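Local coordinates for putative type VI secretion protein (Escherichia coli, PDB 3U66) that is probably an inner-membrane component of the type VI secretion machinery, here as its helical cytoplasmic domain, at residues Q11-G16 with E48-A53; L18-L23 with D72-N77; Q41-A46 with I62-F67; Q90-A95 with G99-G104; V124-C129 with P160-A165. All coordinates share one frame; numbering follows the deposited sequence.

Contact 1 of 5, residues Q11-G16 with E48-A53; sequences QIFYPG and EELAEA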
# COMPACT_ATOMS: atom_id res chain seq x y z
N GLN A 11 5.07 -14.32 -0.88
CA GLN A 11 5.88 -14.88 -1.96
C GLN A 11 5.54 -14.21 -3.31
O GLN A 11 6.44 -13.97 -4.11
CB GLN A 11 5.55 -16.38 -2.09
CG GLN A 11 6.61 -17.37 -1.68
CD GLN A 11 6.22 -18.80 -2.06
OE1 GLN A 11 5.29 -19.07 -2.85
NE2 GLN A 11 6.95 -19.77 -1.52
N ILE A 12 4.22 -13.98 -3.57
CA ILE A 12 3.69 -13.36 -4.79
C ILE A 12 4.08 -11.87 -4.87
O ILE A 12 4.43 -11.38 -5.95
CB ILE A 12 2.12 -13.48 -4.88
CG1 ILE A 12 1.53 -14.84 -4.43
CG2 ILE A 12 1.58 -13.05 -6.23
CD1 ILE A 12 1.77 -16.08 -5.29
N PHE A 13 3.98 -11.14 -3.74
CA PHE A 13 4.24 -9.70 -3.71
C PHE A 13 5.67 -9.29 -3.42
O PHE A 13 5.99 -8.12 -3.64
CB PHE A 13 3.25 -8.99 -2.77
CG PHE A 13 1.82 -8.92 -3.26
CD1 PHE A 13 1.46 -8.08 -4.31
CD2 PHE A 13 0.82 -9.67 -2.63
CE1 PHE A 13 0.13 -8.01 -4.74
CE2 PHE A 13 -0.50 -9.61 -3.08
CZ PHE A 13 -0.84 -8.79 -4.13
N TYR A 14 6.54 -10.22 -2.94
CA TYR A 14 7.95 -9.93 -2.63
C TYR A 14 8.72 -9.20 -3.74
O TYR A 14 9.29 -8.15 -3.45
CB TYR A 14 8.72 -11.17 -2.14
CG TYR A 14 8.67 -11.43 -0.65
CD1 TYR A 14 8.97 -10.43 0.27
CD2 TYR A 14 8.42 -12.71 -0.15
CE1 TYR A 14 8.94 -10.66 1.64
CE2 TYR A 14 8.38 -12.95 1.22
CZ TYR A 14 8.64 -11.93 2.11
OH TYR A 14 8.61 -12.16 3.46
N PRO A 15 8.73 -9.65 -5.02
CA PRO A 15 9.46 -8.88 -6.06
C PRO A 15 9.00 -7.42 -6.17
O PRO A 15 9.83 -6.51 -6.25
CB PRO A 15 9.18 -9.67 -7.34
CG PRO A 15 8.82 -11.03 -6.90
CD PRO A 15 8.07 -10.83 -5.62
N GLY A 16 7.68 -7.21 -6.14
CA GLY A 16 7.05 -5.90 -6.21
C GLY A 16 7.35 -5.06 -4.99
O GLY A 16 7.70 -3.88 -5.11
N GLU A 48 -2.76 -13.51 -11.55
CA GLU A 48 -2.80 -14.90 -12.03
C GLU A 48 -2.32 -15.87 -10.95
O GLU A 48 -2.92 -16.93 -10.79
CB GLU A 48 -1.94 -15.05 -13.30
N GLU A 49 -1.28 -15.49 -10.19
CA GLU A 49 -0.71 -16.30 -9.11
C GLU A 49 -1.64 -16.44 -7.90
O GLU A 49 -1.81 -17.56 -7.40
CB GLU A 49 0.67 -15.77 -8.70
CG GLU A 49 1.80 -16.68 -9.12
CD GLU A 49 3.19 -16.07 -9.15
OE1 GLU A 49 3.58 -15.40 -8.17
OE2 GLU A 49 3.92 -16.33 -10.13
N LEU A 50 -2.27 -15.33 -7.45
CA LEU A 50 -3.23 -15.32 -6.34
C LEU A 50 -4.43 -16.22 -6.65
O LEU A 50 -4.86 -16.98 -5.78
CB LEU A 50 -3.71 -13.89 -6.00
CG LEU A 50 -2.74 -12.99 -5.24
CD1 LEU A 50 -3.11 -11.54 -5.41
CD2 LEU A 50 -2.66 -13.36 -3.76
N ALA A 51 -4.93 -16.16 -7.90
CA ALA A 51 -6.04 -16.99 -8.38
C ALA A 51 -5.64 -18.47 -8.40
O ALA A 51 -6.45 -19.31 -8.00
CB ALA A 51 -6.47 -16.53 -9.77
N GLU A 52 -4.39 -18.79 -8.82
CA GLU A 52 -3.83 -20.15 -8.86
C GLU A 52 -3.61 -20.70 -7.44
O GLU A 52 -3.80 -21.90 -7.20
CB GLU A 52 -2.51 -20.19 -9.65
CG GLU A 52 -2.70 -20.29 -11.15
N ALA A 53 -3.25 -19.82 -6.50
CA ALA A 53 -3.03 -20.17 -5.10
C ALA A 53 -4.34 -20.43 -4.32
O ALA A 53 -4.29 -20.81 -3.15
CB ALA A 53 -2.20 -19.10 -4.41
O HOH W 1 4.14 -12.74 -8.36
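Ile12 sets its CG1 branch anti to its own carbonyl carbon (chi1 -40°), which carries CD1 out to Glu49 while CG2, on the other branch, faces the same residue. The two side chains belong to an antiparallel pair of helices in the helical bundle of this DotU-family domain: the short axes of 11-16 and 48-52 run at 167° to each other and come within 10.6 Å. The two side chains lie alongside each other, pointing opposite ways. The two branches of the isoleucine, CG2 and CD1, rest on the aliphatic root of the glutamate, with Ile12 CD1 3.6 Å from Glu49 CB. A glutamate suits this partly exposed place because its methylenes can pack against the isoleucine while its carboxylate reaches water.

Deeper in, Phe13 and Leu50 meet at about a right angle, Leu50 CD1 approaching the ring obliquely, 3.8 Å from Phe13 CZ. Both residues are buried, and large apolar groups fit there because helix 57-76 closes over them: Met63 touches both side chains, and Phe67 meets the Phe13 ring. The seam therefore grades from hydrocarbon on the bundle side to a polar margin at Glu49.

No direct hydrogen bond joins the two segments. A water does so instead, donating to the backbone oxygen of Ile12 and to the carboxylate. The bridging water lies 2.8 Å from Ile12 O and 2.7 Å from Glu49 OE1.

Contact 2 of 5, residues L18-L23 with D72-N77; sequences LMVSQL and DESVLN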
# COMPACT_ATOMS: atom_id res chain seq x y z
N LEU A 18 9.93 -5.38 -3.00
CA LEU A 18 11.34 -5.00 -3.03
C LEU A 18 11.55 -3.83 -3.98
O LEU A 18 12.29 -2.90 -3.65
CB LEU A 18 12.23 -6.21 -3.36
CG LEU A 18 13.76 -6.02 -3.25
CD1 LEU A 18 14.20 -5.74 -1.79
CD2 LEU A 18 14.49 -7.23 -3.81
N MSE A 19 10.84 -3.83 -5.14
CA MSE A 19 10.87 -2.77 -6.15
C MSE A 19 10.39 -1.43 -5.57
O MSE A 19 11.06 -0.43 -5.80
CB MSE A 19 10.07 -3.18 -7.40
CG MSE A 19 10.03 -2.12 -8.52
SE MSE A 19 8.52 -2.33 -9.81
CE MSE A 19 7.12 -2.84 -8.58
N VAL A 20 9.26 -1.42 -4.82
CA VAL A 20 8.76 -0.18 -4.18
C VAL A 20 9.75 0.32 -3.13
O VAL A 20 10.01 1.52 -3.08
CB VAL A 20 7.26 -0.14 -3.71
CG1 VAL A 20 6.39 -1.18 -4.40
CG2 VAL A 20 7.11 -0.21 -2.20
N SER A 21 10.34 -0.62 -2.34
CA SER A 21 11.34 -0.32 -1.32
C SER A 21 12.58 0.35 -1.95
O SER A 21 13.11 1.30 -1.37
CB SER A 21 11.75 -1.58 -0.56
OG SER A 21 12.33 -1.26 0.68
N GLN A 22 13.00 -0.11 -3.14
CA GLN A 22 14.12 0.47 -3.87
C GLN A 22 13.79 1.86 -4.42
O GLN A 22 14.62 2.76 -4.33
CB GLN A 22 14.63 -0.46 -4.99
CG GLN A 22 15.45 -1.65 -4.50
CD GLN A 22 16.67 -1.24 -3.71
OE1 GLN A 22 16.67 -1.24 -2.47
NE2 GLN A 22 17.74 -0.89 -4.42
N LEU A 23 12.55 2.05 -4.94
CA LEU A 23 12.06 3.33 -5.45
C LEU A 23 11.96 4.37 -4.32
O LEU A 23 12.24 5.55 -4.54
CB LEU A 23 10.70 3.18 -6.15
CG LEU A 23 10.67 2.47 -7.51
CD1 LEU A 23 9.26 2.18 -7.94
CD2 LEU A 23 11.30 3.31 -8.58
N ASP A 72 1.94 3.30 -6.83
CA ASP A 72 1.59 4.61 -7.40
C ASP A 72 2.10 5.75 -6.52
O ASP A 72 2.69 6.70 -7.04
CB ASP A 72 0.07 4.75 -7.59
CG ASP A 72 -0.53 4.00 -8.76
OD1 ASP A 72 0.17 3.82 -9.77
OD2 ASP A 72 -1.72 3.66 -8.69
N GLU A 73 1.87 5.67 -5.19
CA GLU A 73 2.30 6.68 -4.22
C GLU A 73 3.83 6.84 -4.14
O GLU A 73 4.29 7.98 -4.09
CB GLU A 73 1.71 6.41 -2.83
CG GLU A 73 1.74 7.63 -1.93
CD GLU A 73 1.63 7.31 -0.46
OE1 GLU A 73 2.63 6.88 0.15
OE2 GLU A 73 0.52 7.48 0.09
N SER A 74 4.59 5.73 -4.15
CA SER A 74 6.06 5.77 -4.09
C SER A 74 6.72 6.34 -5.35
O SER A 74 7.85 6.83 -5.29
CB SER A 74 6.65 4.41 -3.72
OG SER A 74 5.89 3.33 -4.24
N VAL A 75 5.99 6.32 -6.49
CA VAL A 75 6.44 6.85 -7.78
C VAL A 75 6.11 8.35 -7.88
O VAL A 75 6.94 9.13 -8.35
CB VAL A 75 5.88 6.02 -8.97
CG1 VAL A 75 6.08 6.73 -10.31
CG2 VAL A 75 6.53 4.64 -9.02
N LEU A 76 4.89 8.74 -7.47
CA LEU A 76 4.43 10.12 -7.55
C LEU A 76 5.09 11.08 -6.55
O LEU A 76 5.30 12.25 -6.88
CB LEU A 76 2.89 10.23 -7.54
CG LEU A 76 2.15 9.46 -8.65
CD1 LEU A 76 0.71 9.21 -8.28
CD2 LEU A 76 2.26 10.16 -10.01
N ASN A 77 5.47 10.57 -5.35
CA ASN A 77 6.16 11.37 -4.33
C ASN A 77 7.70 11.35 -4.50
O ASN A 77 8.45 11.71 -3.59
CB ASN A 77 5.72 10.97 -2.90
CG ASN A 77 6.24 9.65 -2.36
OD1 ASN A 77 6.99 8.90 -3.01
ND2 ASN A 77 5.82 9.31 -1.15
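Ser74 is the first residue of 72-77 to meet 18-23, and it does so against Val20, with the two CA atoms 6.5 Å apart. Its hydroxyl oxygen OG sits 3.8 Å from Val20 CB, a van der Waals approach to the branch point of the valine. The polar end is engaged within its own helix, hydrogen-bonded to the carbonyl oxygens of Leu70 and Leu71 in the preceding turn. A small residue suits this place, since two helices come close here and a serine can fold its hydroxyl back onto its own backbone.

Val75 follows, and its CG2 methyl meets Leu23 CD1 at 3.8 Å. That methyl lies anti to the valine's carbonyl carbon, the other branch CG1 being anti to the backbone N (chi1 167°). The two side chains cross obliquely, one methyl against one methyl, and Trp85 and Trp88 pack on Val75. Leu23 is in turn packed on Leu35 of helix 32-52, which ties this end of the bundle to a third helix.

All four touching residues are buried and no hydrogen bond passes between the segments. Cohesion is thus hydrophobic, the one hydroxyl at the interface, that of Ser74, being bonded within its own helix.

Contact 3 of 5, residues Q41-A46 with I62-F67; sequences QLVKQA and IMLYAF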
# COMPACT_ATOMS: atom_id res chain seq x y z
N GLN A 41 3.10 -5.61 -15.54
CA GLN A 41 3.38 -7.05 -15.66
C GLN A 41 3.44 -7.73 -14.30
O GLN A 41 2.96 -8.86 -14.16
CB GLN A 41 4.68 -7.32 -16.46
CG GLN A 41 4.70 -6.80 -17.90
CD GLN A 41 3.42 -7.03 -18.68
OE1 GLN A 41 2.99 -8.16 -18.93
NE2 GLN A 41 2.78 -5.94 -19.08
N LEU A 42 3.98 -7.03 -13.30
CA LEU A 42 4.08 -7.49 -11.92
C LEU A 42 2.68 -7.65 -11.27
O LEU A 42 2.41 -8.66 -10.61
CB LEU A 42 4.96 -6.53 -11.13
CG LEU A 42 6.13 -7.20 -10.42
CD1 LEU A 42 7.29 -6.25 -10.32
CD2 LEU A 42 5.74 -7.70 -8.95
N VAL A 43 1.80 -6.65 -11.50
CA VAL A 43 0.42 -6.64 -11.01
C VAL A 43 -0.35 -7.79 -11.67
O VAL A 43 -1.04 -8.54 -10.98
CB VAL A 43 -0.26 -5.26 -11.25
CG1 VAL A 43 -1.74 -5.27 -10.89
CG2 VAL A 43 0.46 -4.15 -10.47
N LYS A 44 -0.19 -7.97 -13.01
CA LYS A 44 -0.84 -9.03 -13.78
C LYS A 44 -0.36 -10.42 -13.33
O LYS A 44 -1.16 -11.35 -13.24
CB LYS A 44 -0.63 -8.83 -15.29
CG LYS A 44 -1.40 -7.65 -15.89
CD LYS A 44 -1.77 -7.89 -17.35
CE LYS A 44 -0.66 -7.59 -18.33
NZ LYS A 44 -0.96 -8.15 -19.67
N GLN A 45 0.96 -10.54 -13.03
CA GLN A 45 1.61 -11.77 -12.55
C GLN A 45 1.05 -12.13 -11.19
O GLN A 45 0.74 -13.31 -10.95
CB GLN A 45 3.14 -11.56 -12.48
CG GLN A 45 3.92 -12.65 -11.73
CD GLN A 45 4.29 -13.81 -12.61
OE1 GLN A 45 5.14 -13.71 -13.50
NE2 GLN A 45 3.70 -14.96 -12.34
N ALA A 46 0.88 -11.12 -10.32
CA ALA A 46 0.32 -11.29 -8.99
C ALA A 46 -1.13 -11.76 -9.03
O ALA A 46 -1.50 -12.66 -8.26
CB ALA A 46 0.45 -10.01 -8.18
N ILE A 62 -8.41 -6.82 -3.05
CA ILE A 62 -7.96 -5.93 -1.97
C ILE A 62 -6.41 -5.91 -1.88
O ILE A 62 -5.81 -4.84 -1.81
CB ILE A 62 -8.71 -6.08 -0.59
CG1 ILE A 62 -7.98 -5.41 0.59
CG2 ILE A 62 -8.96 -7.52 -0.23
CD1 ILE A 62 -7.85 -3.94 0.58
N MSE A 63 -5.79 -7.10 -1.95
CA MSE A 63 -4.32 -7.23 -1.94
C MSE A 63 -3.66 -6.48 -3.10
O MSE A 63 -2.70 -5.75 -2.89
CB MSE A 63 -3.92 -8.71 -1.97
CG MSE A 63 -3.96 -9.37 -0.61
SE MSE A 63 -3.96 -11.32 -0.80
CE MSE A 63 -2.72 -11.73 0.31
N LEU A 64 -4.22 -6.64 -4.32
CA LEU A 64 -3.74 -5.97 -5.53
C LEU A 64 -4.01 -4.47 -5.51
O LEU A 64 -3.21 -3.71 -6.07
CB LEU A 64 -4.35 -6.62 -6.78
CG LEU A 64 -3.77 -7.98 -7.16
CD1 LEU A 64 -4.77 -8.78 -7.98
CD2 LEU A 64 -2.45 -7.83 -7.92
N TYR A 65 -5.12 -4.04 -4.87
CA TYR A 65 -5.50 -2.64 -4.73
C TYR A 65 -4.46 -1.92 -3.86
O TYR A 65 -3.91 -0.91 -4.30
CB TYR A 65 -6.90 -2.51 -4.10
CG TYR A 65 -7.43 -1.09 -4.10
CD1 TYR A 65 -7.23 -0.25 -3.02
CD2 TYR A 65 -8.15 -0.60 -5.19
CE1 TYR A 65 -7.70 1.07 -3.02
CE2 TYR A 65 -8.63 0.71 -5.20
CZ TYR A 65 -8.39 1.54 -4.12
OH TYR A 65 -8.85 2.83 -4.12
N ALA A 66 -4.17 -2.48 -2.66
CA ALA A 66 -3.20 -1.96 -1.71
C ALA A 66 -1.84 -1.85 -2.36
O ALA A 66 -1.18 -0.83 -2.20
CB ALA A 66 -3.12 -2.84 -0.47
N PHE A 67 -1.45 -2.85 -3.16
CA PHE A 67 -0.18 -2.83 -3.89
C PHE A 67 -0.11 -1.74 -4.95
O PHE A 67 0.93 -1.09 -5.07
CB PHE A 67 0.16 -4.20 -4.50
CG PHE A 67 1.53 -4.23 -5.13
CD1 PHE A 67 2.66 -4.44 -4.35
CD2 PHE A 67 1.69 -4.03 -6.49
CE1 PHE A 67 3.93 -4.45 -4.93
CE2 PHE A 67 2.96 -4.04 -7.07
CZ PHE A 67 4.07 -4.24 -6.28
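Leu64 CD2 marks the tight part of this contact, for it fits against helix 41-46 between Val43 and Ala46, all three residues being buried. The methyl has two side-chain neighbours there, lying 3.6 Å from Ala46 CB and 4.0 Å from Val43 CG1. Leu64 CG stands anti to the carbonyl carbon (chi1 -74°), and the branch beyond it brings CD2 onto the neighbouring helix. Ala46 suits its position because a single methyl, directed at the partner helix, admits the leucine close to the backbone; the valine, one turn earlier, supplies the flank of the site.

One turn along, the fit is looser. Phe67, also buried, reaches across with CG anti to its backbone N (chi1 -174°), and its one touch is with Val43 CG2, which comes to the edge of the ring, near its plane, at 4.2 Å from Phe67 CD2. Val43 thus serves both partners, CG1 facing the leucine and CG2 the phenylalanine. A beta-branched residue suits this double duty, its two methyls diverging straight from CB.

The pairing is that of consecutive antiparallel helices in an all-helical bundle: helices 32-52 and 57-76 are joined by a short turn, and the local axes lie 10.7 Å apart with a crossing angle of 164°. Helix 7-24 packs alongside, where Met19 touches Leu42.

On the outer side of helix 41-46 the character changes. Long polar side chains suit this surface: Gln41, Lys44 and Gln45 are exposed and make no contact with 62-67, and CB of Lys44 points away from it.

Contact 4 of 5, residues Q90-A95 with G99-G104; sequences QDPLQA and GTLNAG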
# COMPACT_ATOMS: atom_id res chain seq x y z
N GLN A 90 -0.47 11.01 -15.51
CA GLN A 90 -1.58 10.98 -16.46
C GLN A 90 -2.54 9.84 -16.10
O GLN A 90 -3.70 10.12 -15.78
CB GLN A 90 -1.06 10.83 -17.91
N ASP A 91 -2.07 8.57 -16.12
CA ASP A 91 -2.88 7.39 -15.80
C ASP A 91 -2.13 6.42 -14.86
O ASP A 91 -1.30 5.64 -15.33
CB ASP A 91 -3.34 6.66 -17.07
CG ASP A 91 -4.20 7.48 -18.01
OD1 ASP A 91 -5.14 8.17 -17.52
OD2 ASP A 91 -3.98 7.41 -19.24
N PRO A 92 -2.38 6.47 -13.52
CA PRO A 92 -1.69 5.55 -12.61
C PRO A 92 -2.29 4.14 -12.60
O PRO A 92 -3.29 3.91 -13.29
CB PRO A 92 -1.80 6.24 -11.25
CG PRO A 92 -3.04 7.06 -11.34
CD PRO A 92 -3.33 7.34 -12.79
N LEU A 93 -1.68 3.20 -11.85
CA LEU A 93 -2.11 1.80 -11.77
C LEU A 93 -3.48 1.63 -11.16
O LEU A 93 -4.20 0.70 -11.53
CB LEU A 93 -1.08 0.94 -11.02
CG LEU A 93 0.32 0.81 -11.65
CD1 LEU A 93 1.29 0.24 -10.64
CD2 LEU A 93 0.30 -0.06 -12.91
N GLN A 94 -3.86 2.51 -10.23
CA GLN A 94 -5.17 2.51 -9.57
C GLN A 94 -6.28 2.88 -10.56
O GLN A 94 -7.42 2.46 -10.38
CB GLN A 94 -5.17 3.46 -8.35
CG GLN A 94 -4.75 4.90 -8.66
CD GLN A 94 -4.41 5.68 -7.43
OE1 GLN A 94 -5.23 6.42 -6.89
NE2 GLN A 94 -3.18 5.53 -6.96
N ALA A 95 -5.93 3.67 -11.59
CA ALA A 95 -6.86 4.10 -12.63
C ALA A 95 -6.90 3.06 -13.74
O ALA A 95 -7.98 2.78 -14.26
CB ALA A 95 -6.45 5.46 -13.18
N GLY A 99 -9.93 1.77 -11.89
CA GLY A 99 -10.80 2.87 -12.28
C GLY A 99 -11.04 3.91 -11.21
O GLY A 99 -12.16 4.41 -11.07
N THR A 100 -9.98 4.25 -10.45
CA THR A 100 -10.01 5.29 -9.42
C THR A 100 -8.70 6.10 -9.42
O THR A 100 -7.67 5.64 -9.91
CB THR A 100 -10.40 4.73 -8.01
OG1 THR A 100 -10.33 5.79 -7.05
CG2 THR A 100 -9.51 3.56 -7.54
N LEU A 101 -8.75 7.32 -8.89
CA LEU A 101 -7.60 8.21 -8.73
C LEU A 101 -7.59 8.65 -7.25
O LEU A 101 -6.84 9.56 -6.87
CB LEU A 101 -7.71 9.43 -9.66
CG LEU A 101 -7.77 9.17 -11.16
CD1 LEU A 101 -8.68 10.17 -11.85
CD2 LEU A 101 -6.40 9.20 -11.78
N ASN A 102 -8.43 7.99 -6.43
CA ASN A 102 -8.61 8.27 -5.01
C ASN A 102 -8.22 7.09 -4.08
O ASN A 102 -8.84 6.90 -3.04
CB ASN A 102 -10.04 8.78 -4.74
CG ASN A 102 -10.17 9.61 -3.48
OD1 ASN A 102 -9.30 10.41 -3.13
ND2 ASN A 102 -11.28 9.41 -2.79
N ALA A 103 -7.17 6.33 -4.45
CA ALA A 103 -6.71 5.19 -3.65
C ALA A 103 -6.05 5.63 -2.35
O ALA A 103 -6.12 4.90 -1.37
CB ALA A 103 -5.77 4.31 -4.46
N GLY A 104 -5.48 6.83 -2.34
CA GLY A 104 -4.87 7.42 -1.15
C GLY A 104 -5.87 7.60 -0.02
O GLY A 104 -5.51 7.47 1.15
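One face of the Gln94 amide is covered by the methyl of Ala103, whose CB lies 3.5 Å from Gln94 CD. Its oxygen OE1 accepts a hydrogen bond from Ala103 N at 3.1 Å, with the donor 41° out of the carbonyl plane. CG takes the crowded position between backbone N and carbonyl carbon (chi1 55°), and the extended chain delivers the amide to the start of helix 103-115. Glutamine suits this buried place: OE1 holds a first-turn N-H, and NE2 has a hydrogen bond of its own. Replacing it with an alanine would probably leave Ala103 N without this acceptor and uncover the methyl against the amide face.

The main chain of Gln94 also takes part, Thr100 N giving a bond to Gln94 O (3.1 Å, N-H...O angle 163°). Gly99, with positive phi, ends helix 93-98 in a conformation easy for glycine, and its N bonds weakly to Ala95 O. Thr100 OG1 accepts from Asn102 N, an ST turn. Leu101 CD2 packs on Pro92 CD at 3.7 Å.

The turn connects helix 93-98 to helix 103-115. Helix 57-76 lies against it, Asp72 binding the N-H groups of Leu93 and Gln94 and Tyr65 touching Thr100 and Ala103.

Contact 5 of 5, residues V124-C129 with P160-A165; sequences VLTCLC and PAFTFA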
# COMPACT_ATOMS: atom_id res chain seq x y z
N VAL A 124 -4.73 -11.02 3.70
CA VAL A 124 -5.15 -9.65 3.36
C VAL A 124 -4.58 -8.68 4.40
O VAL A 124 -3.97 -7.69 4.00
CB VAL A 124 -6.70 -9.55 3.21
CG1 VAL A 124 -7.18 -8.10 3.08
CG2 VAL A 124 -7.20 -10.39 2.04
N LEU A 125 -4.74 -8.98 5.71
CA LEU A 125 -4.22 -8.17 6.83
C LEU A 125 -2.71 -8.04 6.78
O LEU A 125 -2.19 -7.00 7.19
CB LEU A 125 -4.61 -8.76 8.21
CG LEU A 125 -6.07 -8.74 8.67
CD1 LEU A 125 -6.16 -9.18 10.10
CD2 LEU A 125 -6.69 -7.36 8.53
N THR A 126 -2.01 -9.10 6.31
CA THR A 126 -0.55 -9.12 6.18
C THR A 126 -0.14 -8.10 5.12
O THR A 126 0.71 -7.25 5.39
CB THR A 126 -0.06 -10.55 5.90
OG1 THR A 126 -0.45 -11.40 6.98
CG2 THR A 126 1.46 -10.63 5.69
N CYS A 127 -0.78 -8.16 3.94
CA CYS A 127 -0.52 -7.27 2.82
C CYS A 127 -0.78 -5.81 3.15
O CYS A 127 0.01 -4.95 2.75
CB CYS A 127 -1.29 -7.72 1.59
SG CYS A 127 -0.67 -9.26 0.88
N LEU A 128 -1.84 -5.53 3.93
CA LEU A 128 -2.20 -4.19 4.38
C LEU A 128 -1.16 -3.64 5.38
O LEU A 128 -0.91 -2.42 5.41
CB LEU A 128 -3.62 -4.16 4.98
CG LEU A 128 -4.78 -4.42 4.01
CD1 LEU A 128 -6.08 -4.56 4.75
CD2 LEU A 128 -4.91 -3.32 2.95
N CYS A 129 -0.53 -4.54 6.16
CA CYS A 129 0.53 -4.19 7.11
C CYS A 129 1.80 -3.90 6.33
O CYS A 129 2.50 -2.93 6.62
CB CYS A 129 0.74 -5.29 8.14
SG CYS A 129 -0.54 -5.37 9.41
N PRO A 160 -0.02 -11.36 14.11
CA PRO A 160 1.14 -11.65 14.98
C PRO A 160 2.48 -11.19 14.43
O PRO A 160 3.33 -10.72 15.19
CB PRO A 160 1.10 -13.18 15.16
CG PRO A 160 0.32 -13.68 13.99
CD PRO A 160 -0.67 -12.61 13.65
N ALA A 161 2.65 -11.28 13.10
CA ALA A 161 3.87 -10.93 12.37
C ALA A 161 4.22 -9.41 12.41
O ALA A 161 5.33 -9.02 12.03
CB ALA A 161 3.73 -11.39 10.92
N PHE A 162 3.27 -8.58 12.84
CA PHE A 162 3.46 -7.14 12.83
C PHE A 162 3.11 -6.44 14.11
O PHE A 162 2.24 -6.89 14.86
CB PHE A 162 2.66 -6.52 11.66
CG PHE A 162 3.17 -6.89 10.30
CD1 PHE A 162 2.71 -8.03 9.65
CD2 PHE A 162 4.12 -6.11 9.65
CE1 PHE A 162 3.20 -8.39 8.40
CE2 PHE A 162 4.60 -6.45 8.39
CZ PHE A 162 4.14 -7.60 7.78
N THR A 163 3.77 -5.31 14.33
CA THR A 163 3.58 -4.42 15.47
C THR A 163 3.85 -2.98 15.05
O THR A 163 4.13 -2.72 13.88
CB THR A 163 4.33 -4.90 16.75
OG1 THR A 163 3.86 -4.13 17.88
CG2 THR A 163 5.86 -4.81 16.63
N PHE A 164 3.74 -2.04 15.98
CA PHE A 164 4.00 -0.64 15.69
C PHE A 164 5.21 -0.17 16.50
O PHE A 164 5.47 -0.69 17.59
CB PHE A 164 2.75 0.23 15.95
CG PHE A 164 2.43 0.47 17.41
CD1 PHE A 164 2.89 1.61 18.06
CD2 PHE A 164 1.66 -0.45 18.13
CE1 PHE A 164 2.61 1.82 19.41
CE2 PHE A 164 1.38 -0.23 19.48
CZ PHE A 164 1.85 0.90 20.11
N ALA A 165 5.94 0.81 15.97
CA ALA A 165 7.09 1.40 16.64
C ALA A 165 7.17 2.87 16.29
O ALA A 165 7.02 3.25 15.12
CB ALA A 165 8.39 0.68 16.27
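Residues 160-165, in the loop after helix 148-157, run irregularly past residues 124-129 of helix 122-133, the nearest CA atoms being those of Cys129 and Phe162, 7.1 Å apart. Phe162 lays the loop against the helix. Cys129 CB stands over one face of its ring, 3.6 Å from the centroid and 12° off the ring normal, a CH-pi contact. Farther out, Cys129 SG lies 4.6 Å from the same centroid in an oblique sulfur-aromatic approach. With SG anti to the carbonyl carbon (chi1 -75°), it is the methylene that covers the ring centre. Cysteine suits the place, being slim enough to let the ring lie close.

Thr126, one turn earlier, meets the edge: its methyl CG2 is near the ring plane, 3.9 Å from Phe162 CE1. Its OG1 hydrogen-bonds to Val122 O of the same helix, so the threonine offers the ring its apolar branch. An alanine in place of Phe162 would probably strip Cys129 CB and Thr126 CG2 of their shared partner and weaken the loop's hold.

Val159, just before the segment, also touches Thr126 and Cys129. On other sides, helix 122-133 packs through Cys127 on helices 7-24 and 57-76, and through Leu128 on helix 103-115.

Contacts 1, 2 and 3 join helices 7-24, 32-52 and 57-76 in their three pairings. Contacts 1 and 3 are close neighbours, their centres 8 Å apart, and Gly16 CA comes 3.4 Å from Phe67 CZ between them. Contact 2 lies 14 Å from contact 3 between centres, linked through Met19 and Leu42. Asp72 of contact 2 holds the start of helix 93-98 in contact 4. Contact 5 lies across the chain's centre from contact 4, 24 Å between centres, and reaches contact 3 where Met63 packs on Cys127. A glycerol, probably from crystallisation, is about 5 Å from the side chains of Leu50 and Leu64, beside contacts 1 and 3.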